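Local coordinates for protein hydrogen peroxide-inducible genes activator (Corynebacterium glutamicum, PDB 6G1D) that senses hydrogen peroxide and, as a LysR-type transcription factor, probably switches on hydrogen peroxide-inducible genes, at residues Phe18-Glu23 with Thr32-Ser37. The protein carries 1 engineered substitution. Numbering follows the deposited sequence. Where two conformers were deposited one is given.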
ATOM      1  N   PHE B  18     -15.743 -27.766  19.997  1.00 41.95           N
ATOM      2  CA  PHE B  18     -14.814 -28.137  18.912  1.00 41.71           C
ATOM      3  C   PHE B  18     -13.811 -27.017  18.609  1.00 42.57           C
ATOM      4  O   PHE B  18     -12.615 -27.248  18.516  1.00 43.22           O
ATOM      5  CB  PHE B  18     -15.636 -28.487  17.650  1.00 40.66           C
ATOM      6  CG  PHE B  18     -14.849 -28.620  16.392  1.00 40.55           C
ATOM      7  CD1 PHE B  18     -13.638 -29.317  16.360  1.00 40.97           C
ATOM      8  CD2 PHE B  18     -15.334 -28.079  15.198  1.00 40.19           C
ATOM      9  CE1 PHE B  18     -12.944 -29.454  15.176  1.00 40.96           C
ATOM     10  CE2 PHE B  18     -14.615 -28.197  14.035  1.00 40.30           C
ATOM     11  CZ  PHE B  18     -13.429 -28.886  14.039  1.00 40.64           C
ATOM     12  N   VAL B  19     -14.315 -25.816  18.434  1.00 40.48           N
ATOM     13  CA  VAL B  19     -13.483 -24.681  18.019  1.00 41.45           C
ATOM     14  C   VAL B  19     -12.460 -24.364  19.135  1.00 43.05           C
ATOM     15  O   VAL B  19     -11.282 -24.154  18.856  1.00 43.99           O
ATOM     16  CB  VAL B  19     -14.380 -23.479  17.662  1.00 41.26           C
ATOM     17  CG1 VAL B  19     -13.610 -22.182  17.603  1.00 42.22           C
ATOM     18  CG2 VAL B  19     -15.105 -23.739  16.344  1.00 40.07           C
ATOM     19  N   THR B  20     -12.968 -24.370  20.345  1.00 45.38           N
ATOM     20  CA  THR B  20     -12.097 -24.133  21.496  0.72 47.18           C
ATOM     21  C   THR B  20     -10.850 -25.143  21.733  1.00 47.79           C
ATOM     22  O   THR B  20      -9.613 -24.924  21.866  1.00 49.47           O
ATOM     23  CB  THR B  20     -12.942 -24.090  22.759  0.72 47.49           C
ATOM     24  OG1 THR B  20     -13.840 -22.993  22.674  0.72 47.57           O
ATOM     25  CG2 THR B  20     -12.078 -23.898  23.942  0.72 50.24           C
ATOM     26  N   ILE B  21     -11.251 -26.382  21.512  1.00 44.99           N
ATOM     27  CA  ILE B  21     -10.222 -27.436  21.550  1.00 45.50           C
ATOM     28  C   ILE B  21      -9.217 -27.256  20.410  1.00 45.83           C
ATOM     29  O   ILE B  21      -7.997 -27.392  20.610  1.00 47.39           O
ATOM     30  CB  ILE B  21     -10.804 -28.880  21.511  1.00 44.36           C
ATOM     31  CG1 ILE B  21     -11.647 -29.181  22.744  1.00 44.55           C
ATOM     32  CG2 ILE B  21      -9.652 -29.905  21.504  1.00 45.32           C
ATOM     33  CD1 ILE B  21     -12.561 -30.368  22.585  1.00 43.57           C
ATOM     34  N   ALA B  22      -9.721 -26.963  19.221  1.00 47.60           N
ATOM     35  CA  ALA B  22      -8.857 -26.761  18.025  1.00 48.71           C
ATOM     36  C   ALA B  22      -7.861 -25.622  18.227  1.00 52.14           C
ATOM     37  O   ALA B  22      -6.715 -25.731  17.807  1.00 55.59           O
ATOM     38  CB  ALA B  22      -9.684 -26.495  16.775  1.00 46.50           C
ATOM     39  N   GLU B  23      -8.350 -24.522  18.797  1.00 68.16           N
ATOM     40  CA  GLU B  23      -7.561 -23.347  19.191  1.00 72.06           C
ATOM     41  C   GLU B  23      -6.610 -23.474  20.420  1.00 72.80           C
ATOM     42  O   GLU B  23      -5.497 -22.974  20.380  1.00 86.57           O
ATOM     43  CB  GLU B  23      -8.454 -22.106  19.262  1.00 68.53           C
ATOM     44  CG  GLU B  23      -8.965 -21.700  17.886  1.00 71.04           C
ATOM     45  CD  GLU B  23     -10.089 -20.682  17.907  1.00 83.77           C
ATOM     46  OE1 GLU B  23     -10.525 -20.269  18.999  1.00 88.53           O
ATOM     47  OE2 GLU B  23     -10.546 -20.295  16.815  1.00 71.28           O
ATOM     48  N   THR B  32     -11.452 -25.204  30.810  1.00 62.52           N
ATOM     49  CA  THR B  32     -11.411 -24.020  31.710  1.00 64.42           C
ATOM     50  C   THR B  32     -11.875 -22.793  30.929  1.00 63.58           C
ATOM     51  O   THR B  32     -12.594 -21.975  31.465  1.00 64.15           O
ATOM     52  CB  THR B  32     -10.018 -23.791  32.315  1.00 66.91           C
ATOM     53  OG1 THR B  32      -9.072 -23.593  31.261  1.00 66.61           O
ATOM     54  CG2 THR B  32      -9.579 -24.982  33.170  1.00 68.17           C
ATOM     55  N   LYS B  33     -11.502 -22.693  29.660  1.00 66.60           N
ATOM     56  CA  LYS B  33     -11.967 -21.563  28.827  1.00 70.84           C
ATOM     57  C   LYS B  33     -13.495 -21.491  28.737  1.00 67.40           C
ATOM     58  O   LYS B  33     -14.061 -20.427  28.729  1.00 68.18           O
ATOM     59  CB  LYS B  33     -11.354 -21.595  27.417  1.00 69.22           C
ATOM     60  CG  LYS B  33     -11.572 -20.299  26.680  1.00 80.15           C
ATOM     61  CD  LYS B  33     -10.495 -20.033  25.651  1.00 88.23           C
ATOM     62  CE  LYS B  33     -10.695 -18.667  24.998  1.00 89.43           C
ATOM     63  NZ  LYS B  33      -9.443 -18.198  24.350  1.00 95.64           N
ATOM     64  N   LEU B  34     -14.145 -22.650  28.675  1.00 70.48           N
ATOM     65  CA  LEU B  34     -15.609 -22.751  28.561  1.00 65.14           C
ATOM     66  C   LEU B  34     -16.324 -22.891  29.887  1.00 64.03           C
ATOM     67  O   LEU B  34     -17.551 -23.017  29.908  1.00 65.95           O
ATOM     68  CB  LEU B  34     -15.963 -23.958  27.644  1.00 62.55           C
ATOM     69  CG  LEU B  34     -15.441 -23.790  26.172  1.00 58.86           C
ATOM     70  CD1 LEU B  34     -15.530 -25.076  25.395  1.00 59.24           C
ATOM     71  CD2 LEU B  34     -16.221 -22.666  25.481  1.00 59.35           C
ATOM     72  N   SER B  35     -15.585 -22.846  31.002  1.00 64.84           N
ATOM     73  CA  SER B  35     -16.149 -23.007  32.348  1.00 66.34           C
ATOM     74  C   SER B  35     -16.936 -24.314  32.515  1.00 66.68           C
ATOM     75  O   SER B  35     -18.014 -24.324  33.089  1.00 69.46           O
ATOM     76  CB  SER B  35     -17.013 -21.800  32.727  1.00 68.04           C
ATOM     77  OG  SER B  35     -16.294 -20.600  32.557  1.00 70.80           O
ATOM     78  N   ILE B  36     -16.385 -25.409  32.002  1.00 65.23           N
ATOM     79  CA  ILE B  36     -16.974 -26.737  32.180  1.00 64.29           C
ATOM     80  C   ILE B  36     -15.896 -27.707  32.587  1.00 65.37           C
ATOM     81  O   ILE B  36     -14.712 -27.425  32.449  1.00 65.90           O
ATOM     82  CB  ILE B  36     -17.675 -27.245  30.889  1.00 61.96           C
ATOM     83  CG1 ILE B  36     -16.673 -27.349  29.712  1.00 61.16           C
ATOM     84  CG2 ILE B  36     -18.861 -26.348  30.556  1.00 61.23           C
ATOM     85  CD1 ILE B  36     -17.351 -27.712  28.391  1.00 62.08           C
ATOM     86  N   SER B  37     -16.317 -28.866  33.060  1.00 66.06           N
ATOM     87  CA  SER B  37     -15.390 -29.938  33.416  1.00 67.32           C
ATOM     88  C   SER B  37     -14.843 -30.621  32.165  1.00 65.68           C
ATOM     89  O   SER B  37     -15.439 -30.539  31.095  1.00 63.61           O
ATOM     90  CB  SER B  37     -16.132 -30.976  34.269  1.00 68.89           C
ATOM     91  OG  SER B  37     -17.092 -31.665  33.463  1.00 71.39           O
TER
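Thr20 and Leu34 meet tip to tip and carry most of this small surface contact. Thr20 projects from helix 12-24. Leu34 lies at the C-terminal end of helix 27-33. Thr20 was deposited in two conformers, and the contact is that of one of them. In it CD1 of Leu34 touches CB, OG1 and CG2 of Thr20, lying 3.8 Å from CB and 3.9 Å from CG2. CD2 of Leu34 adds a contact to OG1 of Thr20 at 3.7 Å, without a hydrogen bond. That hydroxyl is bonded instead to the backbone O of Arg16, one turn earlier in its own helix. With chi1 at -63°, OG1 stands beside the backbone N, and the methyl CG2 is directed at helix 27-33. There CG2 of Thr20 also touches CB of Lys33, at 4.2 Å. Only the root of this lysine takes part. Its extended chain ends in a salt bridge from NZ to Glu196 of the second subunit. Glu23 OE1 stays 5.8 Å from NZ of Lys33, too far for a direct ion pair, though opposite charges may still attract weakly. Leu34 also touches Leu41 of helix 38-52. The next residue, Ser35, has the positive phi of a Schellman motif, and Ser37 then caps helix 38-52. Helix 12-24 thus packs against the end of helix 27-33, at the start of the turn of the helix-turn-helix in the LysR-type winged helix-turn-helix domain.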